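TqaA (Penicillium aethiopicum, PDB 5DLK) is a nonribosomal peptide synthetase whose terminal condensation-like domain, the part crystallised here, probably macrocyclises and releases the peptide from a phosphopantetheine carrier. Local coordinates at residues A289-F294 with L386-Q391; V422-E427 with T450-N455. One frame throughout, in Å; residues are numbered along the deposited sequence.

Overall arrangement
Both interactions pack a helix against the same face of the six-stranded sheet in the condensation-like domain, and their centres lie about 9 Å apart. Interaction 1 uses helix 283-299 and strand 386-390; interaction 2 uses strand 422-428, the parallel neighbour of that strand, and helix 446-465. Backbone pairing such as Gln389 N to Ile424 O (2.8 Å) joins them, as does the probable hydrogen bond between His390 ND1 and Thr426 OG1 (2.8 Å). The helices also meet, Phe294 CZ lying 3.6 Å from Leu452 CD1. In interaction 1 the side chain of Val388 is about 10 Å from that of Asn392, which binds phosphopantetheine in another structure of this protein; the ligand is absent here. Interaction 2 lies away from the known binding sites.

Interaction 1: A289-F294 with L386-Q391; sequences AATALF and LIVQHQ
A chi1 of -60° sets Thr291 OG1 beside the backbone N and leaves its methyl CG2 anti to that N, directed at the strand, where Leu386, its own CG anti to N (chi1 176°), extends to meet it. This is helix-on-sheet packing in an acyltransferase-like fold: helix 283-299 lies against a face of the six-stranded mixed sheet, and Thr291 supplies its contact with segment 386-391. The backbones come nearest at Thr291 and Val388, whose CA atoms are 8.2 Å apart. Thr291 CG2 meets Leu386 CD2 tip to tip at 3.8 Å. The same methyl lies 3.9 Å from Val388 CG2, but here the two side chains run alongside and past one another, in opposing senses. The buried hydroxyl of Thr291 is satisfied within its own helix by a hydrogen bond to Val287 O, yet OG1 also lies against Val388 CG2 (3.9 Å). Phe306 on strand 303-310 also touches both Thr291 and Val388, extending the apolar patch. Gln389 projects elsewhere, its OE1 hydrogen-bonded to Thr309 OG1, and its NE2 makes a nearly straight bond to Gln391 OE1 (3.0 Å), the donor sitting 36° out of the acceptor's carbonyl plane.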
loop_
_atom_site.group_PDB
_atom_site.type_symbol
_atom_site.label_atom_id
_atom_site.label_comp_id
_atom_site.label_asym_id
_atom_site.label_seq_id
_atom_site.Cartn_x
_atom_site.Cartn_y
_atom_site.Cartn_z
ATOM N N ALA A 289 -12.026 14.230 -8.318
ATOM C CA ALA A 289 -12.758 15.109 -9.238
ATOM C C ALA A 289 -11.857 16.212 -9.748
ATOM O O ALA A 289 -11.914 16.571 -10.923
ATOM C CB ALA A 289 -13.979 15.713 -8.567
ATOM N N ALA A 290 -11.016 16.760 -8.866
ATOM C CA ALA A 290 -10.096 17.808 -9.283
ATOM C C ALA A 290 -9.125 17.269 -10.342
ATOM O O ALA A 290 -8.820 17.933 -11.342
ATOM C CB ALA A 290 -9.313 18.365 -8.060
ATOM N N THR A 291 -8.637 16.060 -10.108
ATOM C CA THR A 291 -7.734 15.404 -11.044
ATOM C C THR A 291 -8.432 15.166 -12.397
ATOM O O THR A 291 -7.821 15.352 -13.462
ATOM C CB THR A 291 -7.223 14.078 -10.462
ATOM O OG1 THR A 291 -6.512 14.358 -9.244
ATOM C CG2 THR A 291 -6.281 13.380 -11.450
ATOM N N ALA A 292 -9.701 14.774 -12.354
ATOM C CA ALA A 292 -10.443 14.538 -13.598
ATOM C C ALA A 292 -10.613 15.808 -14.411
ATOM O O ALA A 292 -10.480 15.789 -15.636
ATOM C CB ALA A 292 -11.814 13.931 -13.308
ATOM N N LEU A 293 -10.894 16.913 -13.735
ATOM C CA LEU A 293 -11.057 18.176 -14.443
ATOM C C LEU A 293 -9.733 18.608 -15.069
ATOM O O LEU A 293 -9.703 19.095 -16.216
ATOM C CB LEU A 293 -11.584 19.275 -13.513
ATOM C CG LEU A 293 -11.850 20.584 -14.258
ATOM C CD1 LEU A 293 -12.912 20.397 -15.348
ATOM C CD2 LEU A 293 -12.270 21.648 -13.264
ATOM N N PHE A 294 -8.655 18.467 -14.301
ATOM C CA PHE A 294 -7.305 18.761 -14.776
ATOM C C PHE A 294 -7.023 17.980 -16.056
ATOM O O PHE A 294 -6.559 18.549 -17.072
ATOM C CB PHE A 294 -6.267 18.429 -13.684
ATOM C CG PHE A 294 -4.825 18.574 -14.139
ATOM C CD1 PHE A 294 -4.170 19.783 -14.010
ATOM C CD2 PHE A 294 -4.136 17.487 -14.663
ATOM C CE1 PHE A 294 -2.827 19.912 -14.421
ATOM C CE2 PHE A 294 -2.814 17.610 -15.074
ATOM C CZ PHE A 294 -2.168 18.827 -14.954
ATOM N N LEU A 386 -1.144 7.215 -14.341
ATOM C CA LEU A 386 -1.406 8.150 -13.252
ATOM C C LEU A 386 -2.236 7.447 -12.204
ATOM O O LEU A 386 -3.256 6.829 -12.522
ATOM C CB LEU A 386 -2.145 9.401 -13.754
ATOM C CG LEU A 386 -2.535 10.374 -12.644
ATOM C CD1 LEU A 386 -1.294 11.077 -12.099
ATOM C CD2 LEU A 386 -3.553 11.401 -13.169
ATOM N N ILE A 387 -1.792 7.495 -10.952
ATOM C CA ILE A 387 -2.536 6.856 -9.883
ATOM C C ILE A 387 -2.760 7.845 -8.751
ATOM O O ILE A 387 -1.810 8.406 -8.207
ATOM C CB ILE A 387 -1.811 5.615 -9.330
ATOM C CG1 ILE A 387 -1.470 4.655 -10.474
ATOM C CG2 ILE A 387 -2.664 4.944 -8.219
ATOM C CD1 ILE A 387 -0.763 3.376 -10.037
ATOM N N VAL A 388 -4.025 8.041 -8.399
ATOM C CA VAL A 388 -4.399 8.942 -7.320
ATOM C C VAL A 388 -4.749 8.134 -6.077
ATOM O O VAL A 388 -5.606 7.235 -6.112
ATOM C CB VAL A 388 -5.573 9.813 -7.712
ATOM C CG1 VAL A 388 -6.025 10.672 -6.534
ATOM C CG2 VAL A 388 -5.180 10.668 -8.928
ATOM N N GLN A 389 -4.068 8.446 -4.979
ATOM C CA GLN A 389 -4.257 7.710 -3.728
ATOM C C GLN A 389 -4.549 8.687 -2.592
ATOM O O GLN A 389 -3.638 9.384 -2.121
ATOM C CB GLN A 389 -3.020 6.884 -3.389
ATOM C CG GLN A 389 -3.190 6.020 -2.124
ATOM C CD GLN A 389 -2.121 4.947 -2.009
ATOM O OE1 GLN A 389 -1.758 4.294 -3.002
ATOM N NE2 GLN A 389 -1.623 4.739 -0.794
ATOM N N HIS A 390 -5.800 8.730 -2.147
ATOM C CA HIS A 390 -6.146 9.550 -0.989
ATOM C C HIS A 390 -5.930 8.736 0.284
ATOM O O HIS A 390 -6.436 7.614 0.412
ATOM C CB HIS A 390 -7.590 10.037 -1.032
ATOM C CG HIS A 390 -7.948 10.832 0.177
ATOM N ND1 HIS A 390 -7.295 12.003 0.501
ATOM C CD2 HIS A 390 -8.801 10.580 1.194
ATOM C CE1 HIS A 390 -7.777 12.467 1.640
ATOM N NE2 HIS A 390 -8.703 11.629 2.076
ATOM N N GLN A 391 -5.174 9.294 1.220
ATOM C CA GLN A 391 -4.776 8.556 2.414
ATOM C C GLN A 391 -5.774 8.735 3.547
ATOM O O GLN A 391 -5.494 9.447 4.504
ATOM C CB GLN A 391 -3.383 9.019 2.869
ATOM C CG GLN A 391 -2.322 8.952 1.780
ATOM C CD GLN A 391 -1.801 7.551 1.516
ATOM O OE1 GLN A 391 -2.561 6.592 1.376
ATOM N NE2 GLN A 391 -0.482 7.432 1.428
#

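Interaction 2: V422-E427 with T450-N455; sequences VWIFTE and TELANN
The backbones of strand 422-427 and helix 450-455 come nearest at Ile424 and Ala453, whose CA atoms are 8.2 Å apart; Val422 and Ile424 face Leu452 across the gap. That separation is bridged by the branched side chains. Leu452 carries CG anti to its backbone N (chi1 179°), which extends the side chain from the helix and delivers the methyl CD2 to the strand. Val422 and Leu452 meet end-on, Val422 CG1 lying 4.0 Å from Leu452 CD2. Two residues along the strand, Ile424 CD1 approaches that same CD2 at 4.2 Å, its terminal methyl carried outward by an extended chi2. A single leucine branch thus touches both strand residues, and the contact across these segments is purely apolar.

The strand belongs to the mixed sheet of the condensation-like domain, between strands 386-390 and 433-440, while segment 450-455 belongs to helix 446-465, which follows strand 433-440 in the chain and packs back over the sheet. Leu452 also touches Val437, and Val422 touches Ala439, so strand 433-440 shares in this apolar layer. On the sheet's other face, Trp423 points away from the helix and makes edge-to-face ring contacts with Phe416 and Phe330.

One turn apart on the helix, Glu451 and Asn455 are linked by a side-chain bond from Asn455 ND2 to Glu451 OE2 (2.9 Å). The bond is somewhat bent. The amide nitrogen comes from above the carboxylate plane, 68° out of it, while the oxygen is only modestly tilted from the amide plane of Asn455. The same two residues are also joined by the helical backbone hydrogen bond from Asn455 N to Glu451 O, at 2.8 Å.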
loop_
_atom_site.group_PDB
_atom_site.type_symbol
_atom_site.label_atom_id
_atom_site.label_comp_id
_atom_site.label_asym_id
_atom_site.label_seq_id
_atom_site.Cartn_x
_atom_site.Cartn_y
_atom_site.Cartn_z
ATOM N N VAL A 422 3.012 8.227 -12.624
ATOM C CA VAL A 422 2.997 9.369 -11.716
ATOM C C VAL A 422 2.010 9.028 -10.606
ATOM O O VAL A 422 0.904 8.561 -10.885
ATOM C CB VAL A 422 2.580 10.676 -12.428
ATOM C CG1 VAL A 422 2.366 11.810 -11.409
ATOM C CG2 VAL A 422 3.628 11.053 -13.460
ATOM N N TRP A 423 2.439 9.201 -9.357
ATOM C CA TRP A 423 1.559 9.076 -8.202
ATOM C C TRP A 423 1.153 10.427 -7.655
ATOM O O TRP A 423 1.993 11.328 -7.534
ATOM C CB TRP A 423 2.257 8.287 -7.071
ATOM C CG TRP A 423 2.643 6.913 -7.430
ATOM C CD1 TRP A 423 3.757 6.524 -8.122
ATOM C CD2 TRP A 423 1.922 5.712 -7.117
ATOM N NE1 TRP A 423 3.772 5.145 -8.247
ATOM C CE2 TRP A 423 2.650 4.633 -7.654
ATOM C CE3 TRP A 423 0.719 5.450 -6.458
ATOM C CZ2 TRP A 423 2.226 3.301 -7.531
ATOM C CZ3 TRP A 423 0.306 4.128 -6.321
ATOM C CH2 TRP A 423 1.048 3.073 -6.864
ATOM N N ILE A 424 -0.129 10.570 -7.310
ATOM C CA ILE A 424 -0.579 11.715 -6.537
ATOM C C ILE A 424 -1.146 11.194 -5.235
ATOM O O ILE A 424 -2.157 10.514 -5.239
ATOM C CB ILE A 424 -1.656 12.539 -7.258
ATOM C CG1 ILE A 424 -1.094 13.146 -8.551
ATOM C CG2 ILE A 424 -2.176 13.653 -6.316
ATOM C CD1 ILE A 424 -2.128 13.875 -9.407
ATOM N N PHE A 425 -0.475 11.479 -4.126
ATOM C CA PHE A 425 -0.991 11.115 -2.814
ATOM C C PHE A 425 -1.567 12.355 -2.140
ATOM O O PHE A 425 -1.015 13.448 -2.287
ATOM C CB PHE A 425 0.097 10.536 -1.910
ATOM C CG PHE A 425 0.792 9.320 -2.458
ATOM C CD1 PHE A 425 0.254 8.056 -2.280
ATOM C CD2 PHE A 425 2.006 9.444 -3.127
ATOM C CE1 PHE A 425 0.925 6.919 -2.775
ATOM C CE2 PHE A 425 2.673 8.320 -3.607
ATOM C CZ PHE A 425 2.127 7.065 -3.433
ATOM N N THR A 426 -2.636 12.196 -1.372
ATOM C CA THR A 426 -3.162 13.327 -0.587
ATOM C C THR A 426 -3.308 12.886 0.866
ATOM O O THR A 426 -3.888 11.851 1.145
ATOM C CB THR A 426 -4.516 13.847 -1.121
ATOM O OG1 THR A 426 -5.386 12.740 -1.412
ATOM C CG2 THR A 426 -4.317 14.667 -2.374
ATOM N N GLU A 427 -2.738 13.662 1.789
ATOM C CA GLU A 427 -2.776 13.337 3.211
ATOM C C GLU A 427 -3.569 14.401 3.951
ATOM O O GLU A 427 -3.187 15.577 3.927
ATOM C CB GLU A 427 -1.367 13.256 3.802
ATOM C CG GLU A 427 -0.626 11.988 3.465
ATOM C CD GLU A 427 0.683 11.862 4.223
ATOM O OE1 GLU A 427 1.107 12.846 4.861
ATOM O OE2 GLU A 427 1.277 10.771 4.171
ATOM N N THR A 450 6.062 20.407 -9.650
ATOM C CA THR A 450 5.628 21.523 -8.815
ATOM C C THR A 450 4.343 22.089 -9.418
ATOM O O THR A 450 3.404 22.413 -8.694
ATOM C CB THR A 450 6.720 22.640 -8.682
ATOM O OG1 THR A 450 7.836 22.151 -7.927
ATOM C CG2 THR A 450 6.171 23.845 -7.943
ATOM N N GLU A 451 4.298 22.188 -10.744
ATOM C CA GLU A 451 3.120 22.749 -11.410
ATOM C C GLU A 451 1.924 21.824 -11.261
ATOM O O GLU A 451 0.802 22.285 -11.042
ATOM C CB GLU A 451 3.387 23.017 -12.893
ATOM C CG GLU A 451 2.226 23.720 -13.624
ATOM C CD GLU A 451 1.899 25.132 -13.091
ATOM O OE1 GLU A 451 2.666 25.685 -12.271
ATOM O OE2 GLU A 451 0.864 25.704 -13.504
ATOM N N LEU A 452 2.163 20.520 -11.369
ATOM C CA LEU A 452 1.096 19.548 -11.163
ATOM C C LEU A 452 0.523 19.658 -9.748
ATOM O O LEU A 452 -0.683 19.731 -9.575
ATOM C CB LEU A 452 1.606 18.125 -11.411
ATOM C CG LEU A 452 0.556 17.039 -11.186
ATOM C CD1 LEU A 452 -0.638 17.202 -12.125
ATOM C CD2 LEU A 452 1.206 15.655 -11.312
ATOM N N ALA A 453 1.388 19.668 -8.734
ATOM C CA ALA A 453 0.906 19.758 -7.357
ATOM C C ALA A 453 0.160 21.076 -7.123
ATOM O O ALA A 453 -0.863 21.113 -6.428
ATOM C CB ALA A 453 2.085 19.604 -6.357
ATOM N N ASN A 454 0.677 22.156 -7.703
ATOM C CA ASN A 454 0.032 23.460 -7.599
ATOM C C ASN A 454 -1.345 23.496 -8.247
ATOM O O ASN A 454 -2.298 23.995 -7.658
ATOM C CB ASN A 454 0.913 24.536 -8.231
ATOM C CG ASN A 454 2.051 24.956 -7.308
ATOM O OD1 ASN A 454 2.035 24.645 -6.113
ATOM N ND2 ASN A 454 3.044 25.649 -7.856
ATOM N N ASN A 455 -1.431 22.992 -9.471
ATOM C CA ASN A 455 -2.704 23.020 -10.208
ATOM C C ASN A 455 -3.787 22.170 -9.534
ATOM O O ASN A 455 -4.926 22.610 -9.365
ATOM C CB ASN A 455 -2.514 22.509 -11.635
ATOM C CG ASN A 455 -1.698 23.447 -12.509
ATOM O OD1 ASN A 455 -1.249 23.044 -13.583
ATOM N ND2 ASN A 455 -1.463 24.675 -12.043
#